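Local coordinates for protein alpha-L-rhamnosidase (Klebsiella oxytoca, PDB 4XHC) that hydrolyses terminal, non-reducing alpha-L-rhamnose residues from rhamnosides, as a member of glycoside hydrolase family 78, at residues 63-66 with 72-75; 285-290 with 295-300; 435-440 with 445-450. One frame throughout, in Å; residues are numbered along the deposited sequence.

Contact 1: 63-66 with 72-75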
loop_
_atom_site.group_PDB
_atom_site.type_symbol
_atom_site.label_atom_id
_atom_site.label_comp_id
_atom_site.label_asym_id
_atom_site.label_seq_id
_atom_site.Cartn_x
_atom_site.Cartn_y
_atom_site.Cartn_z
ATOM N N ALA A 63 16.892 8.149 -16.114
ATOM C CA ALA A 63 18.045 7.351 -15.728
ATOM C C ALA A 63 18.666 6.716 -16.951
ATOM O O ALA A 63 17.958 6.243 -17.825
ATOM C CB ALA A 63 17.614 6.277 -14.748
ATOM N N HIS A 64 19.993 6.712 -17.019
ATOM C CA HIS A 64 20.708 6.005 -18.084
ATOM C C HIS A 64 21.782 5.139 -17.441
ATOM O O HIS A 64 22.554 5.625 -16.615
ATOM C CB HIS A 64 21.322 6.993 -19.082
ATOM C CG HIS A 64 20.306 7.731 -19.903
ATOM N ND1 HIS A 64 19.741 7.201 -21.046
ATOM C CD2 HIS A 64 19.751 8.957 -19.747
ATOM C CE1 HIS A 64 18.880 8.064 -21.555
ATOM N NE2 HIS A 64 18.868 9.139 -20.786
ATOM N N ALA A 65 21.802 3.853 -17.785
ATOM C CA ALA A 65 22.821 2.936 -17.272
ATOM C C ALA A 65 24.190 3.393 -17.771
ATOM O O ALA A 65 24.396 3.544 -18.972
ATOM C CB ALA A 65 22.532 1.505 -17.712
ATOM N N ASP A 66 25.108 3.630 -16.840
ATOM C CA ASP A 66 26.418 4.204 -17.146
ATOM C C ASP A 66 27.467 3.577 -16.230
ATOM O O ASP A 66 27.471 3.835 -15.025
ATOM C CB ASP A 66 26.378 5.733 -16.949
ATOM C CG ASP A 66 27.653 6.439 -17.424
ATOM O OD1 ASP A 66 28.671 5.765 -17.663
ATOM O OD2 ASP A 66 27.633 7.685 -17.551
ATOM N N GLY A 72 26.592 3.083 -11.185
ATOM C CA GLY A 72 26.095 2.641 -12.488
ATOM C C GLY A 72 24.921 3.374 -13.122
ATOM O O GLY A 72 24.389 2.901 -14.127
ATOM N N TRP A 73 24.511 4.516 -12.570
ATOM C CA TRP A 73 23.349 5.242 -13.090
ATOM C C TRP A 73 23.560 6.754 -13.119
ATOM O O TRP A 73 24.022 7.335 -12.144
ATOM C CB TRP A 73 22.104 4.891 -12.268
ATOM C CG TRP A 73 21.696 3.449 -12.404
ATOM C CD1 TRP A 73 22.053 2.425 -11.584
ATOM C CD2 TRP A 73 20.873 2.871 -13.432
ATOM N NE1 TRP A 73 21.507 1.245 -12.030
ATOM C CE2 TRP A 73 20.783 1.490 -13.167
ATOM C CE3 TRP A 73 20.206 3.386 -14.555
ATOM C CZ2 TRP A 73 20.044 0.612 -13.979
ATOM C CZ3 TRP A 73 19.470 2.507 -15.368
ATOM C CH2 TRP A 73 19.394 1.139 -15.069
ATOM N N ARG A 74 23.202 7.376 -14.243
ATOM C CA ARG A 74 23.357 8.819 -14.455
ATOM C C ARG A 74 22.005 9.480 -14.713
ATOM O O ARG A 74 21.184 8.949 -15.458
ATOM C CB ARG A 74 24.273 9.070 -15.660
ATOM C CG ARG A 74 24.711 10.523 -15.854
ATOM C CD ARG A 74 25.474 10.728 -17.162
ATOM N NE ARG A 74 24.584 10.624 -18.329
ATOM C CZ ARG A 74 24.583 9.644 -19.240
ATOM N NH1 ARG A 74 25.442 8.631 -19.175
ATOM N NH2 ARG A 74 23.709 9.684 -20.239
ATOM N N ALA A 75 21.794 10.651 -14.112
ATOM C CA ALA A 75 20.577 11.439 -14.314
ATOM C C ALA A 75 20.761 12.471 -15.433
ATOM O O ALA A 75 21.824 13.085 -15.547
ATOM C CB ALA A 75 20.183 12.141 -13.022
#
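Trp73 lays the six-membered part of its indole against Ala65, whose CB sits over the ring face 4.2 Å from the ring centroid in a CH-pi contact. With CG beside the backbone N (chi1 -65°), the six-membered ring reaches across to the neighbouring strand, and Trp73 CE3 also meets Ala63 CB at 3.9 Å. The indole N-H leads away from the pair to a weak hydrogen bond with Glu137, and the ring packs on the loop residues Ser133 and Cys136. These segments are the two arms of a beta hairpin, strands 59-65 and 73-79, the latter an outermost strand of an antiparallel sheet in the N-terminal beta domain. Within these segments His64 and Arg74 are the hydrogen-bonded antiparallel pair, His64 N to Arg74 O and Arg74 N to His64 O both measuring 3.0 Å. Toward the turn, Asp66 N donates almost straight to Gly72 O at 2.9 Å, approaching from above the carbonyl plane. The face bearing His64 and Arg74 is polar. There the Arg74 chain bends at chi3 (71°), bringing a guanidinium face under His64 CB, nearly parallel to the imidazole. Arg74 NH1 meets Asp66 OD2 at 2.9 Å in a salt bridge that lies in the guanidinium plane but above the carboxylate plane. Arg74 NE bridges to Glu76, while Asp66 OD1 accepts from Ala68 N within the turn.

Contact 2: 285-290 with 295-300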
loop_
_atom_site.group_PDB
_atom_site.type_symbol
_atom_site.label_atom_id
_atom_site.label_comp_id
_atom_site.label_asym_id
_atom_site.label_seq_id
_atom_site.Cartn_x
_atom_site.Cartn_y
_atom_site.Cartn_z
ATOM N N SER A 285 22.684 -1.665 26.768
ATOM C CA SER A 285 22.506 -2.248 25.451
ATOM C C SER A 285 23.271 -1.475 24.394
ATOM O O SER A 285 23.708 -0.347 24.620
ATOM C CB SER A 285 21.020 -2.302 25.102
ATOM O OG SER A 285 20.332 -3.045 26.092
ATOM N N ALA A 286 23.431 -2.098 23.236
ATOM C CA ALA A 286 24.112 -1.464 22.123
ATOM C C ALA A 286 23.232 -0.379 21.508
ATOM O O ALA A 286 23.746 0.626 21.005
ATOM C CB ALA A 286 24.487 -2.496 21.077
ATOM N N ASN A 287 21.914 -0.592 21.551
ATOM C CA ASN A 287 20.940 0.357 21.000
ATOM C C ASN A 287 19.598 0.340 21.736
ATOM O O ASN A 287 19.260 -0.639 22.417
ATOM C CB ASN A 287 20.709 0.059 19.523
ATOM C CG ASN A 287 20.136 -1.320 19.297
ATOM O OD1 ASN A 287 18.936 -1.488 19.232
ATOM N ND2 ASN A 287 20.996 -2.314 19.195
ATOM N N VAL A 288 18.831 1.418 21.569
ATOM C CA VAL A 288 17.569 1.596 22.276
ATOM C C VAL A 288 16.434 1.950 21.309
ATOM O O VAL A 288 16.601 2.787 20.420
ATOM C CB VAL A 288 17.707 2.699 23.337
ATOM C CG1 VAL A 288 16.398 2.928 24.069
ATOM C CG2 VAL A 288 18.773 2.326 24.340
ATOM N N PHE A 289 15.286 1.304 21.485
ATOM C CA PHE A 289 14.068 1.673 20.773
ATOM C C PHE A 289 13.288 2.679 21.613
ATOM O O PHE A 289 13.396 2.679 22.839
ATOM C CB PHE A 289 13.198 0.435 20.519
ATOM C CG PHE A 289 13.874 -0.628 19.696
ATOM C CD1 PHE A 289 13.746 -0.641 18.320
ATOM C CD2 PHE A 289 14.649 -1.606 20.301
ATOM C CE1 PHE A 289 14.378 -1.610 17.563
ATOM C CE2 PHE A 289 15.286 -2.574 19.551
ATOM C CZ PHE A 289 15.151 -2.579 18.178
ATOM N N VAL A 290 12.504 3.534 20.961
ATOM C CA VAL A 290 11.637 4.486 21.689
ATOM C C VAL A 290 10.196 4.501 21.169
ATOM O O VAL A 290 9.448 5.447 21.430
ATOM C CB VAL A 290 12.206 5.922 21.663
ATOM C CG1 VAL A 290 13.549 5.974 22.362
ATOM C CG2 VAL A 290 12.321 6.447 20.236
ATOM N N ILE A 295 12.270 0.614 24.858
ATOM C CA ILE A 295 12.757 -0.755 25.018
ATOM C C ILE A 295 14.199 -0.807 24.548
ATOM O O ILE A 295 14.507 -0.408 23.427
ATOM C CB ILE A 295 11.957 -1.808 24.212
ATOM C CG1 ILE A 295 10.444 -1.661 24.423
ATOM C CG2 ILE A 295 12.384 -3.220 24.602
ATOM C CD1 ILE A 295 9.690 -1.181 23.194
ATOM N N ALA A 296 15.072 -1.339 25.392
ATOM C CA ALA A 296 16.477 -1.468 25.077
ATOM C C ALA A 296 16.662 -2.822 24.418
ATOM O O ALA A 296 16.013 -3.808 24.786
ATOM C CB ALA A 296 17.310 -1.370 26.340
ATOM N N ASP A 297 17.540 -2.871 23.433
ATOM C CA ASP A 297 17.672 -4.066 22.622
ATOM C C ASP A 297 18.327 -5.167 23.433
ATOM O O ASP A 297 18.984 -4.893 24.436
ATOM C CB ASP A 297 18.480 -3.748 21.359
ATOM C CG ASP A 297 18.284 -4.780 20.246
ATOM O OD1 ASP A 297 17.235 -5.466 20.200
ATOM O OD2 ASP A 297 19.201 -4.899 19.409
ATOM N N ASP A 298 18.139 -6.412 23.002
ATOM C CA ASP A 298 18.866 -7.550 23.569
ATOM C C ASP A 298 20.195 -7.827 22.828
ATOM O O ASP A 298 20.605 -8.971 22.691
ATOM C CB ASP A 298 17.976 -8.799 23.599
ATOM C CG ASP A 298 17.535 -9.250 22.215
ATOM O OD1 ASP A 298 18.046 -8.739 21.194
ATOM O OD2 ASP A 298 16.669 -10.140 22.150
ATOM N N THR A 299 20.865 -6.771 22.371
ATOM C CA THR A 299 22.148 -6.873 21.677
ATOM C C THR A 299 23.173 -6.159 22.527
ATOM O O THR A 299 22.980 -4.997 22.875
ATOM C CB THR A 299 22.086 -6.186 20.298
ATOM O OG1 THR A 299 21.148 -6.874 19.470
ATOM C CG2 THR A 299 23.445 -6.176 19.611
ATOM N N PHE A 300 24.253 -6.848 22.878
ATOM C CA PHE A 300 25.233 -6.293 23.810
ATOM C C PHE A 300 26.619 -6.372 23.216
ATOM O O PHE A 300 27.054 -7.441 22.831
ATOM C CB PHE A 300 25.147 -7.023 25.148
ATOM C CG PHE A 300 23.805 -6.887 25.799
ATOM C CD1 PHE A 300 23.494 -5.751 26.544
ATOM C CD2 PHE A 300 22.831 -7.866 25.627
ATOM C CE1 PHE A 300 22.246 -5.607 27.127
ATOM C CE2 PHE A 300 21.583 -7.728 26.214
ATOM C CZ PHE A 300 21.286 -6.596 26.958
#
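Asp297 CB faces strand 287-289 and lies against the amide of Asn287, 3.1 Å from Asn287 OD1. CG, placed opposite the backbone N (chi1 -161°), comes up to Phe289 CE2, and the carboxylate stands at 84° to that ring. Of its two oxygens, Asp297 OD1 lies in the ring plane at the edge, 3.5 Å from Phe289 CE2. Asp297 OD2 is gripped by two donors from opposite faces of the carboxylate plane: Asn287 ND2 comes in at 3.2 Å on the anti side, and Thr299 OG1 at 2.8 Å from above the plane. The amide of Asn287 is held at both ends, since its OD1 accepts from Arg244 NE. In the backbone, Asp297 N donates to Asn287 O, and Ser285 OG donates to Asp297 O at 2.8 Å, within the carbonyl plane. The same hydroxyl approaches the ring of Phe300, Ser285 OG lying 3.4 Å from Phe300 CE1. Ala286 N to Thr299 O and Phe289 N to Ile295 O, the latter 2.7 Å, extend the backbone pairing to either side of Asn287 and Asp297. Pro117 and Pro118 of the second subunit pack on Asp297 and Phe289, respectively. Trp246 and Trp355, which line the rhamnose pocket, touch Asn287 and Thr299 in turn. This is a short antiparallel beta hairpin in the catalytic domain, whose family forms an (alpha/alpha)6 barrel, set beside the sugar site with the Asn287 side chain about 7 Å from bound rhamnose.

Contact 3: 435-440 with 445-450. With SO4 (sulfate ion), chain D.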
loop_
_atom_site.group_PDB
_atom_site.type_symbol
_atom_site.label_atom_id
_atom_site.label_comp_id
_atom_site.label_asym_id
_atom_site.label_seq_id
_atom_site.Cartn_x
_atom_site.Cartn_y
_atom_site.Cartn_z
ATOM N N TRP A 435 43.558 1.741 17.528
ATOM C CA TRP A 435 43.000 1.736 18.876
ATOM C C TRP A 435 44.062 1.661 19.955
ATOM O O TRP A 435 43.915 2.286 21.001
ATOM C CB TRP A 435 41.962 0.622 19.054
ATOM C CG TRP A 435 40.608 1.084 18.693
ATOM C CD1 TRP A 435 39.872 0.725 17.594
ATOM C CD2 TRP A 435 39.827 2.044 19.401
ATOM N NE1 TRP A 435 38.673 1.394 17.591
ATOM C CE2 TRP A 435 38.619 2.212 18.687
ATOM C CE3 TRP A 435 40.031 2.790 20.565
ATOM C CZ2 TRP A 435 37.614 3.093 19.110
ATOM C CZ3 TRP A 435 39.030 3.670 20.987
ATOM C CH2 TRP A 435 37.840 3.812 20.261
ATOM N N LEU A 436 45.134 0.921 19.717
ATOM C CA LEU A 436 46.208 0.856 20.710
ATOM C C LEU A 436 47.075 2.120 20.726
ATOM O O LEU A 436 47.744 2.395 21.719
ATOM C CB LEU A 436 47.050 -0.407 20.527
ATOM C CG LEU A 436 46.316 -1.684 20.961
ATOM C CD1 LEU A 436 47.027 -2.930 20.454
ATOM C CD2 LEU A 436 46.147 -1.756 22.476
ATOM N N VAL A 437 47.058 2.890 19.645
ATOM C CA VAL A 437 47.661 4.220 19.660
ATOM C C VAL A 437 46.770 5.217 20.420
ATOM O O VAL A 437 47.269 6.065 21.153
ATOM C CB VAL A 437 47.984 4.721 18.231
ATOM C CG1 VAL A 437 48.332 6.211 18.212
ATOM C CG2 VAL A 437 49.129 3.913 17.653
ATOM N N LEU A 438 45.458 5.125 20.246
ATOM C CA LEU A 438 44.552 6.005 20.971
ATOM C C LEU A 438 44.582 5.709 22.464
ATOM O O LEU A 438 44.383 6.599 23.287
ATOM C CB LEU A 438 43.126 5.872 20.426
ATOM C CG LEU A 438 42.876 6.476 19.040
ATOM C CD1 LEU A 438 41.489 6.100 18.557
ATOM C CD2 LEU A 438 43.032 7.990 19.062
ATOM N N ALA A 439 44.837 4.454 22.800
ATOM C CA ALA A 439 44.931 4.009 24.189
ATOM C C ALA A 439 46.183 4.517 24.905
ATOM O O ALA A 439 46.289 4.407 26.130
ATOM C CB ALA A 439 44.896 2.491 24.232
ATOM N N GLU A 440 47.129 5.041 24.127
ATOM C CA GLU A 440 48.389 5.596 24.631
ATOM C C GLU A 440 49.272 4.522 25.265
ATOM O O GLU A 440 49.904 4.756 26.286
ATOM C CB GLU A 440 48.144 6.775 25.590
ATOM C CG GLU A 440 47.248 7.863 25.017
ATOM C CD GLU A 440 47.467 9.221 25.658
ATOM O OE1 GLU A 440 47.474 9.309 26.909
ATOM O OE2 GLU A 440 47.630 10.207 24.902
ATOM N N GLN A 445 56.880 8.571 20.859
ATOM C CA GLN A 445 57.647 8.369 19.639
ATOM C C GLN A 445 57.405 6.952 19.041
ATOM O O GLN A 445 57.407 6.799 17.822
ATOM C CB GLN A 445 59.119 8.796 19.829
ATOM C CG GLN A 445 59.998 7.901 20.666
ATOM C CD GLN A 445 61.461 8.315 20.581
ATOM O OE1 GLN A 445 62.074 8.666 21.591
ATOM N NE2 GLN A 445 62.026 8.297 19.371
ATOM N N GLN A 446 57.112 5.942 19.869
ATOM C CA GLN A 446 56.728 4.626 19.345
ATOM C C GLN A 446 55.428 4.757 18.537
ATOM O O GLN A 446 55.278 4.181 17.444
ATOM C CB GLN A 446 56.555 3.587 20.472
ATOM C CG GLN A 446 56.231 2.145 19.991
ATOM C CD GLN A 446 55.616 1.237 21.070
ATOM O OE1 GLN A 446 55.665 1.553 22.259
ATOM N NE2 GLN A 446 55.030 0.115 20.652
ATOM N N ARG A 447 54.491 5.522 19.093
ATOM C CA ARG A 447 53.175 5.716 18.495
ATOM C C ARG A 447 53.231 6.498 17.190
ATOM O O ARG A 447 52.511 6.199 16.251
ATOM C CB ARG A 447 52.260 6.412 19.500
ATOM C CG ARG A 447 51.718 5.471 20.566
ATOM C CD ARG A 447 50.802 6.169 21.568
ATOM N NE ARG A 447 51.434 6.296 22.884
ATOM C CZ ARG A 447 51.533 7.418 23.581
ATOM N NH1 ARG A 447 51.025 8.558 23.123
ATOM N NH2 ARG A 447 52.144 7.398 24.754
ATOM N N ARG A 448 54.086 7.507 17.133
ATOM C CA ARG A 448 54.295 8.244 15.899
ATOM C C ARG A 448 54.916 7.330 14.835
ATOM O O ARG A 448 54.489 7.355 13.687
ATOM C CB ARG A 448 55.163 9.471 16.158
ATOM C CG ARG A 448 55.136 10.510 15.054
ATOM C CD ARG A 448 55.918 11.722 15.488
ATOM N NE ARG A 448 56.280 12.579 14.356
ATOM C CZ ARG A 448 55.810 13.812 14.136
ATOM N NH1 ARG A 448 54.924 14.389 14.955
ATOM N NH2 ARG A 448 56.236 14.489 13.079
ATOM N N GLU A 449 55.908 6.524 15.223
ATOM C CA GLU A 449 56.497 5.482 14.345
ATOM C C GLU A 449 55.460 4.485 13.806
ATOM O O GLU A 449 55.585 4.029 12.670
ATOM C CB GLU A 449 57.610 4.676 15.086
ATOM C CG GLU A 449 58.921 5.426 15.407
ATOM C CD GLU A 449 59.865 4.675 16.370
ATOM O OE1 GLU A 449 60.851 5.296 16.848
ATOM O OE2 GLU A 449 59.623 3.478 16.665
ATOM N N ILE A 450 54.447 4.149 14.601
ATOM C CA ILE A 450 53.371 3.264 14.125
ATOM C C ILE A 450 52.510 3.920 13.024
ATOM O O ILE A 450 52.144 3.263 12.046
ATOM C CB ILE A 450 52.470 2.780 15.287
ATOM C CG1 ILE A 450 53.224 1.779 16.159
ATOM C CG2 ILE A 450 51.186 2.118 14.775
ATOM C CD1 ILE A 450 52.595 1.572 17.517
HETATM S S SO4 D . 58.723 11.969 11.516
HETATM O O1 SO4 D . 59.486 13.174 11.154
HETATM O O2 SO4 D . 59.058 10.950 10.487
HETATM O O3 SO4 D . 59.077 11.609 12.900
HETATM O O4 SO4 D . 57.262 12.179 11.609
#
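Helix 430-438 ends in a Schellman motif, Glu440 taking positive phi (66°) and returning its N-H to Val437 O, and the chain comes back in helix 444-456 with the CA atoms of Val437 and Arg447 5.8 Å apart. Arg447 makes the largest share of the contact. Arg447 CB packs on Val437 CG1 at 4.1 Å, the two side chains crossing at a slant, and Arg447 CD lies 3.6 Å from Val437 O, a carbonyl that also accepts from Gln478. A bend at chi3 (-109°) then turns the guanidinium over the helix terminus, where Glu440 CA sits against one face, 3.6 Å from Arg447 NE. No hydrogen bond joins the two segments. Instead, Arg447 NE donates to Val441 O, with a weak bond from NH2 to Gly442 O, so the arginine side chain fastens the connection between the two helices. These helices, joined by a short link, belong to the catalytic domain, which in this family is an (alpha/alpha)6 barrel. The carboxylate of Glu440 is near enough only for a long-range charge attraction: Glu440 OE2 is 4.2 Å from Arg447 NH1, well out of the guanidinium plane. One turn further along, Ile450 CG2 and Val437 CG2 meet at 4.0 Å, the two side chains sliding past each other in opposite directions. Arg448, its CB directed away from helix 430-438, is extended from CG to NE. Arg448 NE and NH2 both grip O4 of a sulfate ion at 2.9 Å, with the sulfate at the edge of the guanidinium and Arg452 supplying another bond. The ion probably came from the crystallisation liquor.

In the fold
From the N terminus, the chain first closes contact 1, a hairpin turn of five residues at an edge strand of a sheet in the N-terminal beta domain. It then passes through the rest of that domain into the catalytic domain, where contact 2 closes a second hairpin across residues 291-294, and contact 3 later folds one helix back on the next across residues 441-444. The three loops follow in series, so none nests in or crosses another. Contacts 1 and 2 lie on opposite sides of the chain's centre, their own centres about 39 Å apart. Contacts 2 and 3 share the catalytic domain without touching, their nearest atoms about 14 Å apart.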